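Local coordinates for N-acetyltransferase domain-containing protein (Deinococcus radiodurans, PDB 3S6F), which binds coenzyme A and probably transfers acetyl groups to an amine as an N-acetyltransferase of the GNAT family, at residues A[25-30]-A[61-66]; A[66-69]-A[73-76]; A[49-54]-A[95-100]. All coordinates share one frame; numbering follows the deposited sequence. Where two conformers were deposited one is given.

Contact 1: A[25-30]-A[61-66]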
ATOM      1  N   GLY A  25      16.456  16.897  -4.451  1.00 12.34           N
ATOM      2  CA  GLY A  25      17.683  16.246  -4.112  1.00 13.14           C
ATOM      3  C   GLY A  25      17.866  16.061  -2.617  1.00 12.07           C
ATOM      4  O   GLY A  25      17.243  16.751  -1.799  1.00 12.57           O
ATOM      5  N   GLY A  26      18.737  15.118  -2.244  1.00 12.61           N
ATOM      6  CA  GLY A  26      19.096  14.877  -0.852  1.00 13.08           C
ATOM      7  C   GLY A  26      18.362  13.788  -0.102  1.00 11.81           C
ATOM      8  O   GLY A  26      18.558  13.666   1.101  1.00 13.83           O
ATOM      9  N   PHE A  27      17.506  13.031  -0.790  1.00 11.29           N
ATOM     10  CA  PHE A  27      16.747  11.949  -0.180  1.00 10.98           C
ATOM     11  C   PHE A  27      17.416  10.616  -0.451  1.00 11.56           C
ATOM     12  O   PHE A  27      18.461  10.515  -1.114  1.00 12.81           O
ATOM     13  CB  PHE A  27      15.294  12.025  -0.636  1.00 10.12           C
ATOM     14  CG  PHE A  27      14.598  13.211  -0.074  1.00  9.27           C
ATOM     15  CD1 PHE A  27      14.282  13.260   1.274  1.00  9.10           C
ATOM     16  CD2 PHE A  27      14.296  14.311  -0.850  1.00 11.25           C
ATOM     17  CE1 PHE A  27      13.691  14.376   1.826  1.00  9.57           C
ATOM     18  CE2 PHE A  27      13.666  15.412  -0.292  1.00 11.04           C
ATOM     19  CZ  PHE A  27      13.381  15.436   1.054  1.00 11.16           C
ATOM     20  N   PHE A  28      16.818   9.584   0.121  1.00 11.19           N
ATOM     21  CA  PHE A  28      17.291   8.198  -0.000  1.00 11.44           C
ATOM     22  C   PHE A  28      18.659   8.040   0.635  1.00 12.75           C
ATOM     23  O   PHE A  28      19.514   7.280   0.155  1.00 13.39           O
ATOM     24  CB  PHE A  28      17.246   7.706  -1.438  1.00 11.75           C
ATOM     25  CG  PHE A  28      15.883   7.885  -2.059  1.00 11.93           C
ATOM     26  CD1 PHE A  28      14.837   7.005  -1.752  1.00 12.18           C
ATOM     27  CD2 PHE A  28      15.664   8.902  -2.973  1.00 12.92           C
ATOM     28  CE1 PHE A  28      13.605   7.153  -2.311  1.00 13.98           C
ATOM     29  CE2 PHE A  28      14.432   9.030  -3.550  1.00 14.12           C
ATOM     30  CZ  PHE A  28      13.407   8.158  -3.204  1.00 14.27           C
ATOM     31  N   GLU A  29      18.827   8.633   1.804  1.00 14.19           N
ATOM     32  CA  GLU A  29      20.066   8.509   2.558  0.50 15.42           C
ATOM     33  C   GLU A  29      20.275   7.026   2.862  1.00 15.06           C
ATOM     34  O   GLU A  29      19.365   6.315   3.333  1.00 15.75           O
ATOM     35  CB  GLU A  29      20.029   9.340   3.859  0.50 15.52           C
ATOM     36  CG  GLU A  29      21.387   9.387   4.612  0.50 16.85           C
ATOM     37  CD  GLU A  29      21.288   9.854   6.095  0.50 18.83           C
ATOM     38  OE1 GLU A  29      20.276  10.479   6.485  0.50 15.11           O
ATOM     39  OE2 GLU A  29      22.253   9.643   6.888  0.50 18.99           O
ATOM     40  N   GLY A  30      21.465   6.509   2.584  1.00 16.28           N
ATOM     41  CA  GLY A  30      21.759   5.109   2.872  1.00 16.35           C
ATOM     42  C   GLY A  30      21.328   4.118   1.808  1.00 15.62           C
ATOM     43  O   GLY A  30      21.645   2.921   1.924  1.00 17.04           O
ATOM     44  N   ILE A  61      12.731  19.377   2.149  0.68  9.45           N
ATOM     45  CA  ILE A  61      13.592  18.758   3.140  0.68 10.44           C
ATOM     46  C   ILE A  61      12.922  17.596   3.874  0.68  9.92           C
ATOM     47  O   ILE A  61      13.573  16.899   4.636  0.68 10.46           O
ATOM     48  CB  ILE A  61      14.277  19.772   4.098  0.68 10.96           C
ATOM     49  CG1 ILE A  61      13.236  20.586   4.862  0.68 11.85           C
ATOM     50  CG2 ILE A  61      15.252  20.701   3.336  0.68 12.73           C
ATOM     51  CD1 ILE A  61      12.423  19.834   5.926  0.68 13.19           C
ATOM     52  N   GLY A  62      11.638  17.338   3.579  1.00  8.73           N
ATOM     53  CA  GLY A  62      10.978  16.135   4.086  1.00  8.07           C
ATOM     54  C   GLY A  62       9.843  15.801   3.190  1.00  7.98           C
ATOM     55  O   GLY A  62       9.223  16.708   2.605  1.00  8.68           O
ATOM     56  N   PHE A  63       9.498  14.512   3.097  1.00  7.60           N
ATOM     57  CA  PHE A  63       8.324  14.114   2.317  1.00  7.78           C
ATOM     58  C   PHE A  63       7.786  12.834   2.863  1.00  7.24           C
ATOM     59  O   PHE A  63       8.461  12.056   3.548  1.00  7.52           O
ATOM     60  CB  PHE A  63       8.616  13.979   0.806  1.00  8.08           C
ATOM     61  CG  PHE A  63       9.337  12.710   0.422  1.00  8.43           C
ATOM     62  CD1 PHE A  63      10.691  12.590   0.546  1.00  8.62           C
ATOM     63  CD2 PHE A  63       8.601  11.625  -0.010  1.00  9.03           C
ATOM     64  CE1 PHE A  63      11.319  11.405   0.232  1.00 10.44           C
ATOM     65  CE2 PHE A  63       9.237  10.456  -0.364  1.00  9.55           C
ATOM     66  CZ  PHE A  63      10.581  10.336  -0.208  1.00 10.07           C
ATOM     67  N   VAL A  64       6.535  12.561   2.499  1.00  7.40           N
ATOM     68  CA  VAL A  64       5.865  11.278   2.736  1.00  6.88           C
ATOM     69  C   VAL A  64       4.918  11.061   1.566  1.00  7.32           C
ATOM     70  O   VAL A  64       4.286  12.015   1.082  1.00  7.48           O
ATOM     71  CB  VAL A  64       5.120  11.278   4.077  1.00  6.92           C
ATOM     72  CG1 VAL A  64       4.057  12.379   4.162  1.00  9.07           C
ATOM     73  CG2 VAL A  64       4.538   9.928   4.414  1.00  8.61           C
ATOM     74  N   ASN A  65       4.785   9.819   1.115  1.00  6.76           N
ATOM     75  CA  ASN A  65       3.813   9.496   0.082  1.00  6.81           C
ATOM     76  C   ASN A  65       2.870   8.404   0.549  1.00  7.32           C
ATOM     77  O   ASN A  65       3.122   7.715   1.538  1.00  7.80           O
ATOM     78  CB  ASN A  65       4.471   9.117  -1.260  1.00  7.47           C
ATOM     79  CG  ASN A  65       5.210   7.774  -1.224  1.00  7.11           C
ATOM     80  OD1 ASN A  65       5.737   7.382  -0.189  1.00  8.34           O
ATOM     81  ND2 ASN A  65       5.308   7.134  -2.395  1.00  8.90           N
ATOM     82  N   ALA A  66       1.797   8.194  -0.220  1.00  6.80           N
ATOM     83  CA  ALA A  66       0.826   7.172   0.121  1.00  6.83           C
ATOM     84  C   ALA A  66       0.161   6.653  -1.147  1.00  7.11           C
ATOM     85  O   ALA A  66      -0.135   7.413  -2.090  1.00  8.18           O
ATOM     86  CB  ALA A  66      -0.226   7.665   1.111  1.00  8.64           C
TER
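F63 drives the edge of its ring into the face of F27. The stack is T-shaped, with centroids 4.9 Å apart and planes at 87°. F63 CD1 stands 3.6 Å above the plane of the F27 ring, over its centre. The neighbouring edge atom, F63 CE1, lies 3.6 Å from F27 CD1. F27 thus offers its π face and F63 its C-H edge, an electrostatically favourable pairing. The F63 side chain has CG between its own N and carbonyl carbon (chi1 78°), which puts the ring against the face of F27. F27 has CG anti to its carbonyl carbon (chi1 -69°), and its ring reaches on to the strand backbone. There F27 CZ lies 3.6 Å from I61 C and also 3.6 Å from G62 N, which sits in the plane of the ring at its edge.

The loop has further anchors: E80 accepts the backbone N-H of F28 and of E29, and Q82 binds the carbonyl of G25. Both I61 and G62 bond to the backbone of A53, a classic beta bulge. The F27 side chain is about 7 Å from the bound coenzyme A. The arrangement is an edge-to-face aromatic pair that joins the loop before helix 37-46 to strand 60-68 of the GNAT sheet, on the sheet face away from helix 90-102.

Contact 2: A[66-69]-A[73-76]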
ATOM      1  N   ALA A  66       1.797   8.194  -0.220  1.00  6.80           N
ATOM      2  CA  ALA A  66       0.826   7.172   0.121  1.00  6.83           C
ATOM      3  C   ALA A  66       0.161   6.653  -1.147  1.00  7.11           C
ATOM      4  O   ALA A  66      -0.135   7.413  -2.090  1.00  8.18           O
ATOM      5  CB  ALA A  66      -0.226   7.665   1.111  1.00  8.64           C
ATOM      6  N   LEU A  67      -0.134   5.363  -1.105  1.00  7.10           N
ATOM      7  CA  LEU A  67      -0.985   4.671  -2.079  1.00  7.03           C
ATOM      8  C   LEU A  67      -2.347   4.519  -1.444  1.00  7.35           C
ATOM      9  O   LEU A  67      -2.446   4.338  -0.227  1.00  7.89           O
ATOM     10  CB  LEU A  67      -0.409   3.283  -2.380  1.00  7.53           C
ATOM     11  CG  LEU A  67       1.106   3.210  -2.621  1.00  7.89           C
ATOM     12  CD1 LEU A  67       1.513   1.746  -2.848  1.00  9.90           C
ATOM     13  CD2 LEU A  67       1.604   4.136  -3.741  1.00  9.27           C
ATOM     14  N   SER A  68      -3.426   4.554  -2.227  1.00  7.21           N
ATOM     15  CA  SER A  68      -4.758   4.446  -1.656  1.00  7.09           C
ATOM     16  C   SER A  68      -5.766   4.037  -2.721  1.00  7.61           C
ATOM     17  O   SER A  68      -5.591   4.370  -3.895  1.00  8.63           O
ATOM     18  CB  SER A  68      -5.170   5.825  -1.111  1.00  7.89           C
ATOM     19  OG  SER A  68      -6.418   5.724  -0.455  1.00  8.79           O
ATOM     20  N   ASP A  69      -6.850   3.365  -2.300  1.00  7.32           N
ATOM     21  CA  ASP A  69      -8.010   3.176  -3.152  1.00  7.06           C
ATOM     22  C   ASP A  69      -9.150   4.149  -2.821  1.00  8.25           C
ATOM     23  O   ASP A  69     -10.162   4.107  -3.486  1.00  8.40           O
ATOM     24  CB  ASP A  69      -8.486   1.716  -3.165  1.00  7.48           C
ATOM     25  CG  ASP A  69      -8.948   1.173  -1.837  1.00  7.39           C
ATOM     26  OD1 ASP A  69      -9.303   1.982  -0.927  1.00  8.04           O
ATOM     27  OD2 ASP A  69      -8.917  -0.083  -1.698  1.00  7.95           O
ATOM     28  N   ALA A  73      -8.489   1.186   1.863  1.00  7.74           N
ATOM     29  CA  ALA A  73      -7.117   0.933   2.217  1.00  7.96           C
ATOM     30  C   ALA A  73      -6.107   1.899   1.629  1.00  7.14           C
ATOM     31  O   ALA A  73      -6.237   2.300   0.490  1.00  8.06           O
ATOM     32  CB  ALA A  73      -6.706  -0.526   1.847  1.00  8.98           C
ATOM     33  N   ALA A  74      -5.061   2.131   2.410  1.00  7.58           N
ATOM     34  CA  ALA A  74      -3.940   2.926   2.015  1.00  7.80           C
ATOM     35  C   ALA A  74      -2.667   2.349   2.610  1.00  7.82           C
ATOM     36  O   ALA A  74      -2.674   1.656   3.629  1.00  8.17           O
ATOM     37  CB  ALA A  74      -4.114   4.381   2.435  1.00  9.07           C
ATOM     38  N   SER A  75      -1.539   2.632   1.963  0.54  7.56           N
ATOM     39  CA  SER A  75      -0.247   2.310   2.536  0.54  7.74           C
ATOM     40  C   SER A  75       0.746   3.423   2.279  0.54  7.69           C
ATOM     41  O   SER A  75       0.625   4.186   1.326  0.54  8.48           O
ATOM     42  CB  SER A  75       0.297   0.993   2.001  0.54  7.42           C
ATOM     43  OG  SER A  75       0.635   1.113   0.609  0.54  9.63           O
ATOM     44  N   ILE A  76       1.754   3.493   3.143  1.00  7.29           N
ATOM     45  CA  ILE A  76       2.728   4.594   3.163  1.00  7.54           C
ATOM     46  C   ILE A  76       4.108   4.051   2.809  1.00  7.35           C
ATOM     47  O   ILE A  76       4.776   3.502   3.675  1.00  8.70           O
ATOM     48  CB  ILE A  76       2.729   5.318   4.515  1.00  8.05           C
ATOM     49  CG1 ILE A  76       1.278   5.923   4.754  1.00 11.08           C
ATOM     50  CG2 ILE A  76       3.808   6.413   4.550  1.00  8.79           C
ATOM     51  CD1 ILE A  76       0.997   6.499   6.120  1.00 12.46           C
TER
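L67 and S75 form the antiparallel hydrogen-bonded pair, bound both ways. L67 N gives to S75 O at 2.8 Å, and S75 N gives to L67 O at 2.9 Å. Both side chains lie on the same face of the sheet. In the conformer given, S75 OG is set between the backbone N and carbonyl carbon (chi1 68°) and comes 3.6 Å from L67 CD1. In that conformer its polar partner is S75 OG of the second subunit. L67 also packs on A73 of that subunit.

A73 is gripped at both ends by D69. D69 N gives to A73 O at 3.0 Å. A73 N gives to D69 OD1 at 3.0 Å, meeting the carboxylate on its syn side but 32° out of its plane. D69 OD1 also accepts the N-H of I71 and of L72, so one oxygen collects three backbone donors. Its bond to I71 makes an Asx turn, and S68 OG to G70 N makes an ST turn.

The whole is a tight beta hairpin of strands 60-68 and 73-81, closed by an aspartate. One of its faces meets the second subunit.

Contact 3: A[49-54]-A[95-100]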
ATOM      1  N   VAL A  49      -1.682  10.414  -2.656  1.00  7.51           N
ATOM      2  CA  VAL A  49      -1.489  11.680  -1.960  1.00  8.04           C
ATOM      3  C   VAL A  49      -0.060  11.707  -1.455  1.00  7.37           C
ATOM      4  O   VAL A  49       0.608  10.665  -1.302  1.00  7.48           O
ATOM      5  CB  VAL A  49      -2.492  11.900  -0.788  1.00  8.57           C
ATOM      6  CG1 VAL A  49      -3.954  11.951  -1.269  1.00 11.07           C
ATOM      7  CG2 VAL A  49      -2.279  10.866   0.315  1.00  9.90           C
ATOM      8  N   PHE A  50       0.407  12.895  -1.136  1.00  7.39           N
ATOM      9  CA  PHE A  50       1.731  13.085  -0.543  1.00  7.34           C
ATOM     10  C   PHE A  50       1.761  14.409   0.182  1.00  7.35           C
ATOM     11  O   PHE A  50       0.894  15.265  -0.045  1.00  8.27           O
ATOM     12  CB  PHE A  50       2.858  12.994  -1.600  1.00  7.37           C
ATOM     13  CG  PHE A  50       2.750  14.037  -2.653  1.00  7.42           C
ATOM     14  CD1 PHE A  50       3.291  15.307  -2.481  1.00  9.04           C
ATOM     15  CD2 PHE A  50       2.089  13.770  -3.843  1.00  8.95           C
ATOM     16  CE1 PHE A  50       3.178  16.270  -3.460  1.00  9.74           C
ATOM     17  CE2 PHE A  50       1.982  14.747  -4.815  1.00  9.68           C
ATOM     18  CZ  PHE A  50       2.528  15.994  -4.618  1.00  9.73           C
ATOM     19  N   VAL A  51       2.770  14.576   1.043  1.00  7.76           N
ATOM     20  CA  VAL A  51       3.013  15.847   1.719  1.00  7.65           C
ATOM     21  C   VAL A  51       4.500  16.174   1.621  1.00  7.40           C
ATOM     22  O   VAL A  51       5.318  15.291   1.853  1.00  8.24           O
ATOM     23  CB  VAL A  51       2.567  15.856   3.200  1.00  8.11           C
ATOM     24  CG1 VAL A  51       2.647  17.270   3.794  1.00  9.52           C
ATOM     25  CG2 VAL A  51       1.147  15.296   3.369  1.00  9.70           C
ATOM     26  N   LEU A  52       4.814  17.399   1.246  1.00  7.61           N
ATOM     27  CA  LEU A  52       6.161  17.937   1.196  1.00  8.32           C
ATOM     28  C   LEU A  52       6.344  19.020   2.241  1.00  8.25           C
ATOM     29  O   LEU A  52       5.455  19.846   2.425  1.00 10.63           O
ATOM     30  CB  LEU A  52       6.431  18.583  -0.188  1.00  8.30           C
ATOM     31  CG  LEU A  52       6.075  17.749  -1.413  1.00  9.11           C
ATOM     32  CD1 LEU A  52       6.404  18.492  -2.703  1.00 10.78           C
ATOM     33  CD2 LEU A  52       6.786  16.382  -1.387  1.00 10.11           C
ATOM     34  N   ALA A  53       7.528  19.040   2.842  1.00  8.62           N
ATOM     35  CA  ALA A  53       7.982  20.093   3.748  1.00  9.38           C
ATOM     36  C   ALA A  53       9.116  20.826   3.057  1.00 10.23           C
ATOM     37  O   ALA A  53      10.064  20.183   2.614  1.00 10.20           O
ATOM     38  CB  ALA A  53       8.464  19.487   5.060  1.00 10.90           C
ATOM     39  N   ARG A  54       8.977  22.145   2.918  1.00 10.56           N
ATOM     40  CA  ARG A  54       9.895  22.964   2.123  1.00 11.50           C
ATOM     41  C   ARG A  54      10.431  24.130   2.948  1.00 12.15           C
ATOM     42  O   ARG A  54       9.696  24.758   3.701  1.00 13.35           O
ATOM     43  CB  ARG A  54       9.182  23.529   0.885  1.00 11.79           C
ATOM     44  CG  ARG A  54       8.582  22.432   0.008  1.00 11.94           C
ATOM     45  CD  ARG A  54       7.902  22.993  -1.230  1.00 13.27           C
ATOM     46  NE  ARG A  54       8.845  23.473  -2.216  1.00 12.93           N
ATOM     47  CZ  ARG A  54       8.522  24.112  -3.321  1.00 11.96           C
ATOM     48  NH1 ARG A  54       7.285  24.484  -3.550  1.00 13.05           N
ATOM     49  NH2 ARG A  54       9.463  24.407  -4.179  1.00 14.24           N
HETATM   50  N   MSE A  95       3.570  12.677   8.963  1.00  8.51           N
HETATM   51  CA  MSE A  95       2.653  11.559   9.126  1.00  8.83           C
HETATM   52  C   MSE A  95       1.227  12.020   9.459  1.00  9.37           C
HETATM   53  O   MSE A  95       0.248  11.544   8.870  1.00  9.89           O
HETATM   54  CB  MSE A  95       3.169  10.597  10.198  1.00  9.56           C
HETATM   55  CG  MSE A  95       4.302   9.719   9.768  1.00  9.34           C
HETATM   56 SE   MSE A  95       3.822   8.449   8.379  0.75  8.21          SE
HETATM   57  CE  MSE A  95       2.523   7.412   9.445  1.00 13.16           C
ATOM     58  N   ARG A  96       1.095  12.951  10.402  1.00  9.48           N
ATOM     59  CA  ARG A  96      -0.243  13.442  10.708  1.00 10.12           C
ATOM     60  C   ARG A  96      -0.887  14.066   9.459  1.00 10.20           C
ATOM     61  O   ARG A  96      -2.073  13.851   9.175  1.00 10.59           O
ATOM     62  CB  ARG A  96      -0.187  14.469  11.847  1.00 11.50           C
ATOM     63  CG  ARG A  96       0.077  13.896  13.231  1.00 13.93           C
ATOM     64  CD  ARG A  96      -0.096  14.939  14.331  1.00 15.97           C
ATOM     65  NE  ARG A  96       0.962  15.910  14.308  1.00 17.16           N
ATOM     66  CZ  ARG A  96       2.125  15.760  14.950  1.00 16.47           C
ATOM     67  NH1 ARG A  96       2.373  14.694  15.729  1.00 18.64           N
ATOM     68  NH2 ARG A  96       3.017  16.722  14.806  1.00 17.66           N
ATOM     69  N   ARG A  97      -0.112  14.849   8.706  1.00  9.25           N
ATOM     70  CA  ARG A  97      -0.654  15.503   7.522  1.00  9.79           C
ATOM     71  C   ARG A  97      -1.034  14.510   6.434  1.00  8.88           C
ATOM     72  O   ARG A  97      -2.048  14.711   5.777  1.00 10.08           O
ATOM     73  CB  ARG A  97       0.315  16.557   7.014  1.00  9.79           C
ATOM     74  CG  ARG A  97       0.324  17.795   7.922  1.00 11.01           C
ATOM     75  CD  ARG A  97       1.423  18.750   7.539  1.00 11.39           C
ATOM     76  NE  ARG A  97       1.396  19.969   8.344  1.00 12.31           N
ATOM     77  CZ  ARG A  97       0.792  21.094   7.982  1.00 12.97           C
ATOM     78  NH1 ARG A  97       0.163  21.218   6.824  1.00 14.11           N
ATOM     79  NH2 ARG A  97       0.881  22.140   8.804  1.00 16.19           N
ATOM     80  N   VAL A  98      -0.262  13.445   6.226  1.00  8.70           N
ATOM     81  CA  VAL A  98      -0.633  12.494   5.171  1.00  8.71           C
ATOM     82  C   VAL A  98      -1.877  11.698   5.584  1.00  9.03           C
ATOM     83  O   VAL A  98      -2.722  11.385   4.743  1.00  9.56           O
ATOM     84  CB  VAL A  98       0.537  11.588   4.743  1.00  8.52           C
ATOM     85  CG1 VAL A  98       0.802  10.417   5.687  1.00  9.34           C
ATOM     86  CG2 VAL A  98       0.304  11.096   3.308  1.00  9.73           C
ATOM     87  N   LEU A  99      -2.013  11.431   6.891  1.00  9.63           N
ATOM     88  CA  LEU A  99      -3.206  10.749   7.371  1.00 10.47           C
ATOM     89  C   LEU A  99      -4.441  11.630   7.147  1.00 10.91           C
ATOM     90  O   LEU A  99      -5.489  11.129   6.738  1.00 11.98           O
ATOM     91  CB  LEU A  99      -3.043  10.311   8.837  1.00 11.01           C
ATOM     92  CG  LEU A  99      -2.001   9.226   9.073  1.00 11.24           C
ATOM     93  CD1 LEU A  99      -1.712   9.077  10.570  1.00 14.05           C
ATOM     94  CD2 LEU A  99      -2.410   7.911   8.451  1.00 11.58           C
ATOM     95  N   THR A 100      -4.305  12.931   7.324  1.00 11.25           N
ATOM     96  CA  THR A 100      -5.394  13.862   7.017  1.00 11.77           C
ATOM     97  C   THR A 100      -5.734  13.807   5.525  1.00 11.25           C
ATOM     98  O   THR A 100      -6.924  13.754   5.135  1.00 12.69           O
ATOM     99  CB  THR A 100      -5.051  15.269   7.453  1.00 12.70           C
ATOM    100  OG1 THR A 100      -4.918  15.271   8.888  1.00 15.31           O
ATOM    101  CG2 THR A 100      -6.103  16.286   6.985  1.00 16.16           C
TER
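V51 turns its two methyls to the helix where R97 passes into V98: CG2 meets the backbone, CG1 the R97 CB. V51 CG2 lies 3.7 Å from V98 N and 4.0 Å from V98 CB. It also lies 3.9 Å from R97 CB. With CG1 anti to the backbone N (chi1 -171°), V51 spreads both branches toward the helix, and CG1 reaches R97 CB at 4.0 Å. The V51 and R97 side chains cross at about a right angle, and among the arginine side-chain atoms V51 meets CB. From CG to NE, R97 runs extended and leads away from the strand. Its charged end makes a salt bridge to E93 and a cation-pi contact with F12.

V98 meets V49 differently. One methyl of each makes the touch, V49 CG2 to V98 CG2 at 4.0 Å, and the side chains slant across each other. V98 CG2 is anti to its backbone N, which carries it toward V49. V98 therefore bridges two strand residues, V49 and V51, that point to the same side. The contact is van der Waals packing, without polar side-chain groups.

The local axes approach to 7.8 Å at 148°, so the helix runs roughly antiparallel to the strand. V51 also packs on L94 and V64, and V49 on A66 and L102. V98 reaches V64 on strand 60-68 and I76 on strand 73-81. Helix 90-102 thus lies across three neighbouring strands of the sheet, with strand 49-54 beneath one side of it.

The three contacts lie in or on one sheet. Contacts 1 and 2 are buried, while contact 3 is only partly so. Contact 2 is made within the sheet, by hydrogen bonds between strands 60-68 and 73-81. Contacts 1 and 3 stack layers on it: an aromatic loop on one face, aliphatic helix packing on the other. Contacts 1 and 2 share A66 and strand 60-68. Contact 3 uses the neighbouring strand 49-54, whose A53 pairs with I61 and G62, and whose V49 O probably accepts the N-H of A66. I76 of contact 2 packs on V98 and M95 of contact 3. Contact 2 also reaches the second subunit through polar bonds of S75 and D69.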